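Local coordinates for protein piwi (Drosophila melanogaster, PDB 6KR6) that binds piRNAs directly and, in complex with them, represses transposable elements during meiosis, at residues A[402-407]-A[710-715]. Residues are numbered along the deposited sequence; the frame is centred on the assembly and turned at random.
Sequences GRIIGQ and PGTIVD
Ile713 lays its CD1 against the CG1–CD1 arm of Ile405, and Ile713 CD1 lies 3.7 Å from Ile405 CD1. Both isoleucines set CG1 anti to their own carbonyl carbon (chi1 -74° in Ile713, -54° in Ile405), and the two side chains pass each other at a slant. Such beta-branched residues suit extended backbone and bring bulky hydrocarbon to this face.

The backbones that carry them, 402-405 and 712-714, run antiparallel. Arg403 and Ile713 form the hydrogen-bonded pair: Arg403 N reaches Ile713 O at 3.0 Å, in the carbonyl plane, whereas the return bond from Ile713 N to Arg403 O is bent and weak. Gly402, lacking a CB, suits its place beside Ile713 O. Ile405 N donates to Gly711 O at 2.7 Å, nearly straight, from above the carbonyl plane. Arg403 is long enough for its NH2 to hydrogen-bond Gln758 OE1 on helix 754-764; Asp715 OD2, 4.3 Å from Arg403 NH2, is beyond a salt bridge.

On the opposite face, Ile404 CG1 runs alongside Thr712 OG1 in the non-hydrogen-bonded pair. Thr712 OG1 is hydrogen-bonded to Pro709 O, so backbone satisfies its one polar branch. Gly711 has a positive phi (99°), where a CB would collide with Pro710 O; with Thr712 it faces Val729 in a G1 beta bulge.

The pairing joins a strand from 303 residues earlier to the Piwi domain: 712-714 lies between strands 392-405 and 725-729, while 392-405 also pairs with 61-68. Helix 754-764 covers the isoleucine face through Tyr762 and Gln758; Val64 and Leu66 of strand 61-68 meet Ile404 and Thr712 on the other.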
loop_
_atom_site.group_PDB
_atom_site.type_symbol
_atom_site.label_atom_id
_atom_site.label_comp_id
_atom_site.label_asym_id
_atom_site.label_seq_id
_atom_site.Cartn_x
_atom_site.Cartn_y
_atom_site.Cartn_z
ATOM N N GLY A 402 -22.341 -2.563 -9.544
ATOM C CA GLY A 402 -21.950 -1.924 -8.308
ATOM C C GLY A 402 -23.033 -0.965 -7.869
ATOM O O GLY A 402 -24.071 -0.839 -8.517
ATOM N N ARG A 403 -22.780 -0.270 -6.764
ATOM C CA ARG A 403 -23.730 0.702 -6.247
ATOM C C ARG A 403 -22.978 1.906 -5.696
ATOM O O ARG A 403 -21.855 1.786 -5.200
ATOM C CB ARG A 403 -24.635 0.083 -5.169
ATOM C CG ARG A 403 -24.444 0.643 -3.771
ATOM C CD ARG A 403 -25.378 -0.029 -2.781
ATOM N NE ARG A 403 -24.889 -1.338 -2.361
ATOM C CZ ARG A 403 -24.241 -1.557 -1.221
ATOM N NH1 ARG A 403 -24.010 -0.553 -0.387
ATOM N NH2 ARG A 403 -23.829 -2.779 -0.914
ATOM N N ILE A 404 -23.610 3.070 -5.802
ATOM C CA ILE A 404 -23.059 4.330 -5.324
ATOM C C ILE A 404 -23.821 4.722 -4.065
ATOM O O ILE A 404 -25.056 4.813 -4.081
ATOM C CB ILE A 404 -23.150 5.428 -6.394
ATOM C CG1 ILE A 404 -22.578 4.924 -7.721
ATOM C CG2 ILE A 404 -22.410 6.675 -5.946
ATOM C CD1 ILE A 404 -22.642 5.946 -8.841
ATOM N N ILE A 405 -23.083 4.944 -2.977
ATOM C CA ILE A 405 -23.694 5.336 -1.714
ATOM C C ILE A 405 -24.220 6.760 -1.824
ATOM O O ILE A 405 -23.609 7.621 -2.471
ATOM C CB ILE A 405 -22.674 5.210 -0.566
ATOM C CG1 ILE A 405 -22.069 3.806 -0.530
ATOM C CG2 ILE A 405 -23.322 5.529 0.773
ATOM C CD1 ILE A 405 -23.009 2.746 -0.013
ATOM N N GLY A 406 -25.367 7.013 -1.197
ATOM C CA GLY A 406 -25.914 8.354 -1.183
ATOM C C GLY A 406 -25.032 9.324 -0.421
ATOM O O GLY A 406 -24.226 8.945 0.429
ATOM N N GLN A 407 -25.192 10.605 -0.749
ATOM C CA GLN A 407 -24.411 11.647 -0.097
ATOM C C GLN A 407 -24.692 11.666 1.399
ATOM O O GLN A 407 -25.827 11.466 1.840
ATOM C CB GLN A 407 -24.733 13.012 -0.704
ATOM C CG GLN A 407 -24.461 13.120 -2.191
ATOM C CD GLN A 407 -24.847 14.473 -2.749
ATOM O OE1 GLN A 407 -24.906 14.665 -3.965
ATOM N NE2 GLN A 407 -25.112 15.423 -1.861
ATOM N N PRO A 710 -17.327 9.568 -5.843
ATOM C CA PRO A 710 -17.215 9.089 -4.461
ATOM C C PRO A 710 -18.459 8.325 -4.037
ATOM O O PRO A 710 -19.585 8.689 -4.382
ATOM C CB PRO A 710 -17.047 10.381 -3.654
ATOM C CG PRO A 710 -16.455 11.346 -4.619
ATOM C CD PRO A 710 -17.066 11.014 -5.950
ATOM N N GLY A 711 -18.242 7.248 -3.284
ATOM C CA GLY A 711 -19.320 6.414 -2.800
ATOM C C GLY A 711 -19.577 5.158 -3.604
ATOM O O GLY A 711 -20.475 4.389 -3.246
ATOM N N THR A 712 -18.820 4.923 -4.673
ATOM C CA THR A 712 -19.029 3.747 -5.503
ATOM C C THR A 712 -18.490 2.506 -4.805
ATOM O O THR A 712 -17.463 2.556 -4.121
ATOM C CB THR A 712 -18.349 3.926 -6.861
ATOM O OG1 THR A 712 -18.636 5.233 -7.371
ATOM C CG2 THR A 712 -18.860 2.891 -7.847
ATOM N N ILE A 713 -19.187 1.384 -4.981
ATOM C CA ILE A 713 -18.875 0.153 -4.261
ATOM C C ILE A 713 -19.038 -1.038 -5.194
ATOM O O ILE A 713 -20.064 -1.171 -5.870
ATOM C CB ILE A 713 -19.768 -0.017 -3.015
ATOM C CG1 ILE A 713 -19.327 0.950 -1.917
ATOM C CG2 ILE A 713 -19.740 -1.456 -2.517
ATOM C CD1 ILE A 713 -20.018 0.735 -0.603
ATOM N N VAL A 714 -18.028 -1.902 -5.224
ATOM C CA VAL A 714 -18.097 -3.203 -5.881
ATOM C C VAL A 714 -18.016 -4.263 -4.790
ATOM O O VAL A 714 -17.040 -4.300 -4.031
ATOM C CB VAL A 714 -16.966 -3.384 -6.905
ATOM C CG1 VAL A 714 -17.063 -4.750 -7.565
ATOM C CG2 VAL A 714 -16.998 -2.273 -7.943
ATOM N N ASP A 715 -19.033 -5.120 -4.699
ATOM C CA ASP A 715 -19.072 -6.150 -3.663
ATOM C C ASP A 715 -19.233 -7.528 -4.295
ATOM O O ASP A 715 -20.259 -7.818 -4.921
ATOM C CB ASP A 715 -20.181 -5.878 -2.637
ATOM C CG ASP A 715 -21.572 -5.892 -3.243
ATOM O OD1 ASP A 715 -21.752 -5.336 -4.346
ATOM O OD2 ASP A 715 -22.485 -6.465 -2.610
#